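PDB 2W7R: microtubule-associated serine/threonine-protein kinase 4 from Homo sapiens, which phosphorylates proteins on serine or threonine and carries a PDZ domain, the module described here, which probably binds the C-terminal tails of partner proteins. Local coordinates for residues 3-8 with 86-91. Numbering follows the deposited sequence.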
ATOM      1  N   GLN A   3      16.304  -5.141  -7.741  1.00 50.57           N
ATOM      2  CA  GLN A   3      16.298  -3.695  -7.924  1.00 50.30           C
ATOM      3  C   GLN A   3      17.450  -3.242  -8.806  1.00 50.54           C
ATOM      4  O   GLN A   3      18.607  -3.587  -8.550  1.00 54.64           O
ATOM      5  CB  GLN A   3      16.374  -2.983  -6.572  1.00 54.68           C
ATOM      6  CG  GLN A   3      15.107  -3.107  -5.756  1.00 53.72           C
ATOM      7  CD  GLN A   3      13.890  -2.647  -6.529  1.00 49.57           C
ATOM      8  OE1 GLN A   3      13.941  -1.652  -7.254  1.00 47.69           O
ATOM      9  NE2 GLN A   3      12.789  -3.372  -6.384  1.00 52.80           N
ATOM     10  N   PRO A   4      17.142  -2.466  -9.851  1.00 42.98           N
ATOM     11  CA  PRO A   4      15.792  -2.030 -10.224  1.00 35.95           C
ATOM     12  C   PRO A   4      15.045  -3.108 -11.001  1.00 33.55           C
ATOM     13  O   PRO A   4      15.658  -4.076 -11.446  1.00 39.24           O
ATOM     14  CB  PRO A   4      16.052  -0.837 -11.155  1.00 40.24           C
ATOM     15  CG  PRO A   4      17.548  -0.597 -11.127  1.00 53.01           C
ATOM     16  CD  PRO A   4      18.160  -1.896 -10.746  1.00 49.90           C
ATOM     17  N   ILE A   5      13.735  -2.940 -11.154  1.00 37.50           N
ATOM     18  CA  ILE A   5      12.942  -3.834 -11.984  1.00 36.06           C
ATOM     19  C   ILE A   5      13.088  -3.389 -13.431  1.00 37.66           C
ATOM     20  O   ILE A   5      12.777  -2.250 -13.768  1.00 33.70           O
ATOM     21  CB  ILE A   5      11.447  -3.779 -11.620  1.00 44.73           C
ATOM     22  CG1 ILE A   5      11.243  -4.004 -10.119  1.00 41.65           C
ATOM     23  CG2 ILE A   5      10.663  -4.801 -12.444  1.00 46.52           C
ATOM     24  CD1 ILE A   5      11.466  -5.423  -9.675  1.00 52.06           C
ATOM     25  N   VAL A   6      13.570  -4.279 -14.287  1.00 37.59           N
ATOM     26  CA  VAL A   6      13.716  -3.940 -15.695  1.00 40.40           C
ATOM     27  C   VAL A   6      12.568  -4.529 -16.497  1.00 41.05           C
ATOM     28  O   VAL A   6      12.334  -5.735 -16.473  1.00 48.09           O
ATOM     29  CB  VAL A   6      15.059  -4.426 -16.254  1.00 45.25           C
ATOM     30  CG1 VAL A   6      15.189  -4.052 -17.723  1.00 38.06           C
ATOM     31  CG2 VAL A   6      16.204  -3.827 -15.443  1.00 53.03           C
ATOM     32  N   ILE A   7      11.842  -3.670 -17.199  1.00 33.92           N
ATOM     33  CA  ILE A   7      10.698  -4.121 -17.971  1.00 37.42           C
ATOM     34  C   ILE A   7      10.970  -3.938 -19.458  1.00 41.59           C
ATOM     35  O   ILE A   7      11.233  -2.825 -19.917  1.00 35.75           O
ATOM     36  CB  ILE A   7       9.411  -3.370 -17.575  1.00 34.89           C
ATOM     37  CG1 ILE A   7       9.184  -3.452 -16.064  1.00 31.89           C
ATOM     38  CG2 ILE A   7       8.216  -3.937 -18.331  1.00 36.60           C
ATOM     39  CD1 ILE A   7       8.014  -2.603 -15.572  1.00 33.92           C
ATOM     40  N   HIS A   8      10.921  -5.040 -20.205  1.00 33.74           N
ATOM     41  CA  HIS A   8      11.095  -4.994 -21.649  1.00 37.34           C
ATOM     42  C   HIS A   8       9.734  -5.057 -22.322  1.00 41.30           C
ATOM     43  O   HIS A   8       8.976  -6.005 -22.116  1.00 41.50           O
ATOM     44  CB  HIS A   8      11.940  -6.172 -22.138  1.00 38.17           C
ATOM     45  CG  HIS A   8      13.291  -6.261 -21.505  1.00 39.00           C
ATOM     46  ND1 HIS A   8      14.423  -5.736 -22.090  1.00 44.32           N
ATOM     47  CD2 HIS A   8      13.697  -6.832 -20.346  1.00 47.68           C
ATOM     48  CE1 HIS A   8      15.468  -5.979 -21.319  1.00 47.36           C
ATOM     49  NE2 HIS A   8      15.055  -6.641 -20.252  1.00 48.88           N
ATOM     50  N   ILE A  86      12.534   0.443 -13.244  1.00 28.49           N
ATOM     51  CA  ILE A  86      11.773   1.035 -12.145  1.00 28.79           C
ATOM     52  C   ILE A  86      12.348   0.593 -10.806  1.00 29.30           C
ATOM     53  O   ILE A  86      12.415  -0.601 -10.511  1.00 29.60           O
ATOM     54  CB  ILE A  86      10.276   0.672 -12.228  1.00 31.98           C
ATOM     55  CG1 ILE A  86       9.698   1.134 -13.565  1.00 36.32           C
ATOM     56  CG2 ILE A  86       9.489   1.293 -11.074  1.00 29.19           C
ATOM     57  CD1 ILE A  86       8.214   0.953 -13.674  1.00 44.26           C
ATOM     58  N   THR A  87      12.781   1.558 -10.001  1.00 25.95           N
ATOM     59  CA  THR A  87      13.277   1.253  -8.673  1.00 25.59           C
ATOM     60  C   THR A  87      12.120   1.357  -7.695  1.00 24.77           C
ATOM     61  O   THR A  87      11.396   2.353  -7.679  1.00 25.91           O
ATOM     62  CB  THR A  87      14.395   2.219  -8.252  1.00 26.64           C
ATOM     63  OG1 THR A  87      15.405   2.257  -9.269  1.00 28.26           O
ATOM     64  CG2 THR A  87      15.012   1.782  -6.931  1.00 32.57           C
ATOM     65  N   THR A  88      11.938   0.317  -6.892  1.00 26.95           N
ATOM     66  CA  THR A  88      10.829   0.270  -5.950  1.00 25.70           C
ATOM     67  C   THR A  88      11.312  -0.028  -4.543  1.00 29.01           C
ATOM     68  O   THR A  88      12.428  -0.518  -4.342  1.00 33.58           O
ATOM     69  CB  THR A  88       9.800  -0.808  -6.346  1.00 34.13           C
ATOM     70  OG1 THR A  88      10.390  -2.108  -6.217  1.00 40.95           O
ATOM     71  CG2 THR A  88       9.329  -0.606  -7.781  1.00 37.08           C
ATOM     72  N   THR A  89      10.460   0.272  -3.572  1.00 25.72           N
ATOM     73  CA  THR A  89      10.751  -0.001  -2.175  1.00 27.44           C
ATOM     74  C   THR A  89       9.482  -0.512  -1.484  1.00 29.73           C
ATOM     75  O   THR A  89       8.374  -0.191  -1.908  1.00 29.23           O
ATOM     76  CB  THR A  89      11.270   1.271  -1.478  1.00 30.55           C
ATOM     77  OG1 THR A  89      11.835   0.934  -0.205  1.00 38.24           O
ATOM     78  CG2 THR A  89      10.142   2.282  -1.291  1.00 28.33           C
ATOM     79  N   PRO A  90       9.640  -1.318  -0.424  1.00 33.45           N
ATOM     80  CA  PRO A  90       8.473  -1.881   0.270  1.00 36.59           C
ATOM     81  C   PRO A  90       7.572  -0.804   0.873  1.00 26.67           C
ATOM     82  O   PRO A  90       8.071   0.201   1.381  1.00 29.30           O
ATOM     83  CB  PRO A  90       9.099  -2.718   1.391  1.00 36.65           C
ATOM     84  CG  PRO A  90      10.486  -3.020   0.921  1.00 41.16           C
ATOM     85  CD  PRO A  90      10.910  -1.838   0.111  1.00 36.61           C
ATOM     86  N   PHE A  91       6.260  -1.020   0.811  1.00 26.72           N
ATOM     87  CA  PHE A  91       5.294  -0.094   1.402  1.00 21.62           C
ATOM     88  C   PHE A  91       4.898  -0.614   2.790  1.00 21.45           C
ATOM     89  O   PHE A  91       3.848  -1.234   2.976  1.00 24.56           O
ATOM     90  CB  PHE A  91       4.086   0.077   0.463  1.00 19.62           C
ATOM     91  CG  PHE A  91       3.123   1.162   0.871  1.00 20.30           C
ATOM     92  CD1 PHE A  91       3.428   2.061   1.880  1.00 21.96           C
ATOM     93  CD2 PHE A  91       1.910   1.282   0.223  1.00 18.77           C
ATOM     94  CE1 PHE A  91       2.523   3.059   2.237  1.00 22.94           C
ATOM     95  CE2 PHE A  91       1.008   2.277   0.566  1.00 23.59           C
ATOM     96  CZ  PHE A  91       1.308   3.162   1.579  1.00 23.25           C
TER
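Ile5 and Ile86 form an antiparallel hydrogen-bonded pair, their backbones joined twice: Ile5 N gives to Ile86 O at 2.8 Å, and Ile86 N returns a nearly straight bond to Ile5 O, in its carbonyl plane. Before this pair, toward the N-terminus, Pro4 lies outside the strand; it has no N-H to offer and follows a cis peptide bond, and its CB rests 3.7 Å from Thr87 OG1. Gln3 contributes its side-chain amide. Its side chain folds back about CB-CG, chi2 -54° placing CD, and Gln3 OE1 accepts the N-H of Thr88 (OE1 to N 2.8 Å), the donor standing well above the carbonyl plane. Gln3 NE2 also gives a weak bond to Thr88 OG1, bent to an N-H...O angle of 129°. A primary amide suits the place, offering acceptor and donor together to a threonine's N-H and hydroxyl. Toward the core, Ile7 CD1 meets Ile86 CD1 at 4.0 Å; both buried, apolar side chains also touch Phe16, with no polar group to satisfy, and Ile7 packs on Ala46 and Ala49 of helix 45-49. On the other flank of strand 83-89, Thr87 bonds through its backbone to Thr58 and His59 of strand 56-60. Strand 5-8 thus edges the PDZ sheet, and the glutamine amide stands in for a main-chain partner at Thr88.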